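Local coordinates for ethanolamine utilization protein EutL (Clostridium perfringens E str. JGS1987, PDB 4TME), which forms part of the bacterial microcompartment shell for ethanolamine utilization, as a trimer that binds ethanolamine and whose pore opening is probably controlled by that binding, at residues T47-D52 / L103-S108; A54-E59 / V128-S133. All blocks are in the same frame, centred on the assembly; numbering follows the deposited sequence.

Contact 1 of 2, residues T47-D52 / L103-S108; sequences TYTALD and LDFIDS
Thr47, on helix 44-57, meets helix 92-106 only lightly: its OG1 passes 3.9 Å from CD1 of Ile106, the two side chains crossing obliquely. With chi1 at -62°, OG1 sits beside the backbone N and anti to the carbonyl carbon, where it hydrogen-bonds the carbonyl of Cys43 one turn back, so the CD1 methyl of Ile106 touches a hydroxyl already bonded just before the helix. Thr49 repeats this torsion, and its OG1 is likewise engaged by Asp45 O and by the hydroxyl of Tyr124. That leaves CG2, anti to the backbone N, for the contact; it lies 3.6 Å from CE2 of Phe105 and almost equally near CZ, at an oblique angle to the ring. Ala50 carries the centre. Its CA is 3.5 Å from Phe105 CD2, and its CB fits between that atom and Ile106 CG1, with Ile106 CG1 3.5 Å from Ala50 CB. The small methyl lets the backbones close to 5.4 Å between the CA atoms of Ala50 and Phe105. Phe105 reaches across because its CG is anti to the backbone N (chi1 -171°), and Ser108 OG lies above one face of the ring, 4.2 Å from its plane. The same hydroxyl donates to Phe105 O (OG to O 2.7 Å) on a lone pair in the carbonyl plane, while Ser108 N binds that oxygen too, tying down the turn that ends helix 92-106. The interface is thus apolar helix-to-helix packing within the BMC domain: Thr47 also rests on Val83 of strand 83-89 and Ala41 of strand 35-41, Ile106 on Val10 and Ile39, and Thr49 on Tyr149 of strand 146-152.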
loop_
_atom_site.group_PDB
_atom_site.type_symbol
_atom_site.label_atom_id
_atom_site.label_comp_id
_atom_site.label_asym_id
_atom_site.label_seq_id
_atom_site.Cartn_x
_atom_site.Cartn_y
_atom_site.Cartn_z
ATOM N N THR C 47 -9.003 -15.999 -6.182
ATOM C CA THR C 47 -10.334 -15.579 -5.760
ATOM C C THR C 47 -11.040 -14.765 -6.834
ATOM O O THR C 47 -12.224 -14.954 -7.073
ATOM C CB THR C 47 -10.255 -14.799 -4.442
ATOM O OG1 THR C 47 -9.725 -15.685 -3.452
ATOM C CG2 THR C 47 -11.637 -14.322 -3.976
ATOM N N TYR C 48 -10.321 -13.885 -7.523
ATOM C CA TYR C 48 -10.938 -13.111 -8.604
ATOM C C TYR C 48 -11.438 -14.033 -9.728
ATOM O O TYR C 48 -12.511 -13.802 -10.325
ATOM C CB TYR C 48 -9.932 -12.096 -9.169
ATOM C CG TYR C 48 -9.527 -11.026 -8.169
ATOM C CD1 TYR C 48 -10.450 -10.494 -7.269
ATOM C CD2 TYR C 48 -8.215 -10.600 -8.089
ATOM C CE1 TYR C 48 -10.061 -9.521 -6.331
ATOM C CE2 TYR C 48 -7.815 -9.630 -7.171
ATOM C CZ TYR C 48 -8.759 -9.085 -6.304
ATOM O OH TYR C 48 -8.398 -8.114 -5.388
ATOM N N THR C 49 -10.662 -15.077 -10.022
ATOM C CA THR C 49 -11.050 -16.039 -11.042
ATOM C C THR C 49 -12.294 -16.810 -10.573
ATOM O O THR C 49 -13.202 -17.110 -11.375
ATOM C CB THR C 49 -9.892 -17.029 -11.360
ATOM O OG1 THR C 49 -8.716 -16.283 -11.694
ATOM C CG2 THR C 49 -10.225 -17.937 -12.536
ATOM N N ALA C 50 -12.314 -17.150 -9.283
ATOM C CA ALA C 50 -13.452 -17.862 -8.694
ATOM C C ALA C 50 -14.733 -17.031 -8.692
ATOM O O ALA C 50 -15.831 -17.569 -8.934
ATOM C CB ALA C 50 -13.108 -18.300 -7.294
ATOM N N LEU C 51 -14.613 -15.740 -8.391
ATOM C CA LEU C 51 -15.757 -14.832 -8.418
ATOM C C LEU C 51 -16.319 -14.708 -9.832
ATOM O O LEU C 51 -17.534 -14.639 -10.035
ATOM C CB LEU C 51 -15.348 -13.446 -7.893
ATOM C CG LEU C 51 -15.054 -13.407 -6.385
ATOM C CD1 LEU C 51 -14.288 -12.128 -6.026
ATOM C CD2 LEU C 51 -16.352 -13.527 -5.592
ATOM N N ASP C 52 -15.441 -14.680 -10.826
ATOM C CA ASP C 52 -15.899 -14.708 -12.208
ATOM C C ASP C 52 -16.665 -15.997 -12.512
ATOM O O ASP C 52 -17.719 -15.977 -13.152
ATOM C CB ASP C 52 -14.707 -14.536 -13.161
ATOM C CG ASP C 52 -15.148 -14.409 -14.601
ATOM O OD1 ASP C 52 -15.858 -13.427 -14.893
ATOM O OD2 ASP C 52 -14.779 -15.259 -15.437
ATOM N N LEU C 103 -16.490 -20.928 -3.736
ATOM C CA LEU C 103 -15.747 -21.805 -2.854
ATOM C C LEU C 103 -15.291 -23.043 -3.584
ATOM O O LEU C 103 -14.149 -23.483 -3.445
ATOM C CB LEU C 103 -16.630 -22.212 -1.669
ATOM C CG LEU C 103 -16.941 -21.111 -0.681
ATOM C CD1 LEU C 103 -18.146 -21.487 0.191
ATOM C CD2 LEU C 103 -15.747 -20.885 0.161
ATOM N N ASP C 104 -16.191 -23.639 -4.356
ATOM C CA ASP C 104 -15.826 -24.857 -5.058
ATOM C C ASP C 104 -14.697 -24.600 -6.056
ATOM O O ASP C 104 -13.811 -25.447 -6.224
ATOM C CB ASP C 104 -17.029 -25.458 -5.759
ATOM C CG ASP C 104 -18.012 -26.087 -4.794
ATOM O OD1 ASP C 104 -17.738 -26.182 -3.565
ATOM O OD2 ASP C 104 -19.083 -26.470 -5.274
ATOM N N PHE C 105 -14.707 -23.436 -6.702
ATOM C CA PHE C 105 -13.651 -23.135 -7.658
ATOM C C PHE C 105 -12.311 -22.949 -6.955
ATOM O O PHE C 105 -11.281 -23.431 -7.427
ATOM C CB PHE C 105 -13.959 -21.888 -8.489
ATOM C CG PHE C 105 -12.987 -21.692 -9.624
ATOM C CD1 PHE C 105 -13.189 -22.341 -10.838
ATOM C CD2 PHE C 105 -11.860 -20.922 -9.459
ATOM C CE1 PHE C 105 -12.285 -22.185 -11.880
ATOM C CE2 PHE C 105 -10.947 -20.770 -10.499
ATOM C CZ PHE C 105 -11.168 -21.405 -11.699
ATOM N N ILE C 106 -12.317 -22.271 -5.818
ATOM C CA ILE C 106 -11.070 -21.998 -5.118
ATOM C C ILE C 106 -10.426 -23.310 -4.713
ATOM O O ILE C 106 -9.203 -23.432 -4.711
ATOM C CB ILE C 106 -11.311 -21.104 -3.900
ATOM C CG1 ILE C 106 -11.732 -19.704 -4.379
ATOM C CG2 ILE C 106 -10.073 -20.999 -3.023
ATOM C CD1 ILE C 106 -12.131 -18.761 -3.280
ATOM N N ASP C 107 -11.246 -24.292 -4.378
ATOM C CA ASP C 107 -10.702 -25.592 -3.971
ATOM C C ASP C 107 -10.615 -26.608 -5.118
ATOM O O ASP C 107 -10.501 -27.801 -4.870
ATOM C CB ASP C 107 -11.530 -26.166 -2.823
ATOM C CG ASP C 107 -10.725 -27.138 -1.944
ATOM O OD1 ASP C 107 -9.507 -26.900 -1.716
ATOM O OD2 ASP C 107 -11.312 -28.143 -1.489
ATOM N N SER C 108 -10.621 -26.145 -6.366
ATOM C CA SER C 108 -10.723 -27.056 -7.519
ATOM C C SER C 108 -9.382 -27.591 -8.038
ATOM O O SER C 108 -9.366 -28.499 -8.888
ATOM C CB SER C 108 -11.448 -26.379 -8.689
ATOM O OG SER C 108 -10.693 -25.318 -9.247
#

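Contact 2 of 2, residues A54-E59 / V128-S133; sequences ATKAAE and VSRTGS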
loop_
_atom_site.group_PDB
_atom_site.type_symbol
_atom_site.label_atom_id
_atom_site.label_comp_id
_atom_site.label_asym_id
_atom_site.label_seq_id
_atom_site.Cartn_x
_atom_site.Cartn_y
_atom_site.Cartn_z
ATOM N N ALA C 54 -18.349 -17.642 -10.369
ATOM C CA ALA C 54 -19.646 -17.489 -9.689
ATOM C C ALA C 54 -20.669 -16.755 -10.570
ATOM O O ALA C 54 -21.852 -17.089 -10.551
ATOM C CB ALA C 54 -19.485 -16.762 -8.368
ATOM N N THR C 55 -20.223 -15.773 -11.365
ATOM C CA THR C 55 -21.170 -15.043 -12.221
ATOM C C THR C 55 -21.715 -15.913 -13.369
ATOM O O THR C 55 -22.699 -15.536 -14.023
ATOM C CB THR C 55 -20.547 -13.741 -12.825
ATOM O OG1 THR C 55 -19.559 -14.074 -13.819
ATOM C CG2 THR C 55 -19.952 -12.835 -11.737
ATOM N N LYS C 56 -21.105 -17.079 -13.619
ATOM C CA LYS C 56 -21.609 -18.012 -14.624
ATOM C C LYS C 56 -22.621 -18.998 -13.999
ATOM O O LYS C 56 -23.456 -19.595 -14.682
ATOM C CB LYS C 56 -20.451 -18.778 -15.260
ATOM C CG LYS C 56 -19.499 -17.900 -16.053
ATOM C CD LYS C 56 -18.532 -18.705 -16.912
ATOM C CE LYS C 56 -17.349 -19.221 -16.118
ATOM N NZ LYS C 56 -16.491 -20.162 -16.943
ATOM N N ALA C 57 -22.544 -19.136 -12.680
ATOM C CA ALA C 57 -23.277 -20.181 -11.943
ATOM C C ALA C 57 -24.586 -19.709 -11.323
ATOM O O ALA C 57 -25.450 -20.516 -10.989
ATOM C CB ALA C 57 -22.381 -20.733 -10.819
ATOM N N ALA C 58 -24.714 -18.413 -11.108
ATOM C CA ALA C 58 -25.844 -17.864 -10.369
ATOM C C ALA C 58 -26.127 -16.435 -10.805
ATOM O O ALA C 58 -25.310 -15.816 -11.523
ATOM C CB ALA C 58 -25.549 -17.897 -8.861
ATOM N N GLU C 59 -27.256 -15.904 -10.346
ATOM C CA GLU C 59 -27.647 -14.545 -10.704
ATOM C C GLU C 59 -26.962 -13.568 -9.759
ATOM O O GLU C 59 -27.584 -13.018 -8.855
ATOM C CB GLU C 59 -29.174 -14.371 -10.667
ATOM C CG GLU C 59 -29.611 -13.050 -11.311
ATOM C CD GLU C 59 -31.109 -12.884 -11.417
ATOM O OE1 GLU C 59 -31.554 -11.782 -11.811
ATOM O OE2 GLU C 59 -31.833 -13.842 -11.097
ATOM N N VAL C 128 -8.370 -18.863 -18.714
ATOM C CA VAL C 128 -9.802 -18.769 -18.435
ATOM C C VAL C 128 -10.468 -19.025 -19.775
ATOM O O VAL C 128 -10.497 -18.154 -20.638
ATOM C CB VAL C 128 -10.197 -17.405 -17.857
ATOM C CG1 VAL C 128 -11.712 -17.324 -17.620
ATOM C CG2 VAL C 128 -9.433 -17.117 -16.573
ATOM N N SER C 129 -10.968 -20.233 -19.978
ATOM C CA SER C 129 -11.387 -20.605 -21.318
ATOM C C SER C 129 -12.742 -19.985 -21.669
ATOM O O SER C 129 -13.045 -19.808 -22.847
ATOM C CB SER C 129 -11.426 -22.123 -21.463
ATOM O OG SER C 129 -12.396 -22.671 -20.608
ATOM N N ARG C 130 -13.521 -19.615 -20.649
ATOM C CA ARG C 130 -14.830 -19.011 -20.867
ATOM C C ARG C 130 -15.150 -17.969 -19.789
ATOM O O ARG C 130 -15.634 -18.311 -18.695
ATOM C CB ARG C 130 -15.879 -20.118 -20.895
ATOM C CG ARG C 130 -17.257 -19.685 -21.332
ATOM C CD ARG C 130 -18.196 -20.890 -21.391
ATOM N NE ARG C 130 -19.459 -20.549 -22.030
ATOM C CZ ARG C 130 -20.449 -21.408 -22.245
ATOM N NH1 ARG C 130 -20.340 -22.675 -21.859
ATOM N NH2 ARG C 130 -21.557 -20.996 -22.841
ATOM N N THR C 131 -14.893 -16.696 -20.079
ATOM C CA THR C 131 -15.076 -15.655 -19.061
ATOM C C THR C 131 -16.557 -15.490 -18.685
ATOM O O THR C 131 -17.441 -15.675 -19.517
ATOM C CB THR C 131 -14.567 -14.275 -19.509
ATOM O OG1 THR C 131 -15.108 -13.944 -20.791
ATOM C CG2 THR C 131 -13.027 -14.234 -19.563
ATOM N N GLY C 132 -16.791 -15.159 -17.411
ATOM C CA GLY C 132 -18.086 -14.704 -16.943
ATOM C C GLY C 132 -18.175 -13.198 -17.072
ATOM O O GLY C 132 -17.390 -12.585 -17.825
ATOM N N SER C 133 -19.090 -12.593 -16.320
ATOM C CA SER C 133 -19.391 -11.184 -16.496
ATOM C C SER C 133 -18.321 -10.310 -15.857
ATOM O O SER C 133 -18.122 -9.164 -16.268
ATOM C CB SER C 133 -20.772 -10.838 -15.915
ATOM O OG SER C 133 -20.779 -10.953 -14.505
HETATM O O HOH W 1 -13.591 -20.598 -17.790
#
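Two direct hydrogen bonds join the later part of helix 44-57 to the loop between strand 122-128 and helix 133-139. In one, Ser133 N donates to Thr55 OG1 over 2.9 Å at an N-H...O angle of 149°; chi1 of 71° places that hydroxyl between its own backbone N and carbonyl carbon, from where it also bonds Asp52 O. With Gly132 at the N-cap position, Thr55 OG1 thus takes the first N-H of helix 133-139. In the other, Lys56 NZ donates to Arg130 O at 2.7 Å, lying in the carbonyl plane. A bend at chi3 (-81°) carries the ammonium to this oxygen. One water bridges the same pair of residues, accepting from Lys56 NZ and from Arg130 N. Van der Waals contact fills the middle, where Gly132, lacking a side chain, lets Lys56 CG pack 3.6 Å from Gly132 CA. Beyond them, Ser133 OG rests 3.3 Å from Thr55 CB. Electrostatically, the ammonium is held by a backbone carbonyl, a water and the salt bridge to Glu53, which should favour its charged form and offset the like charge of Arg130, whose NE stays 5.9 Å from Lys56 NZ.

Overall arrangement
Helix 44-57 is common to both contacts, which lie on the same side of the chain's centre with their own centres 10 Å apart. Along the sequence their segments alternate: 47-52, 54-59, 103-108, then 128-133. Contact 1 joins the helix to helix 92-106 within the first BMC domain, whereas contact 2 ties its later part to the loop leaving strand 122-128 of the six-stranded sheet. Asp52 couples them, its OD2 probably hydrogen-bonded to Gly132 N (2.8 Å). The helix therefore links the packing of the four-stranded layer to the other sheet, with ethanolamine bound near its start and touching Tyr48.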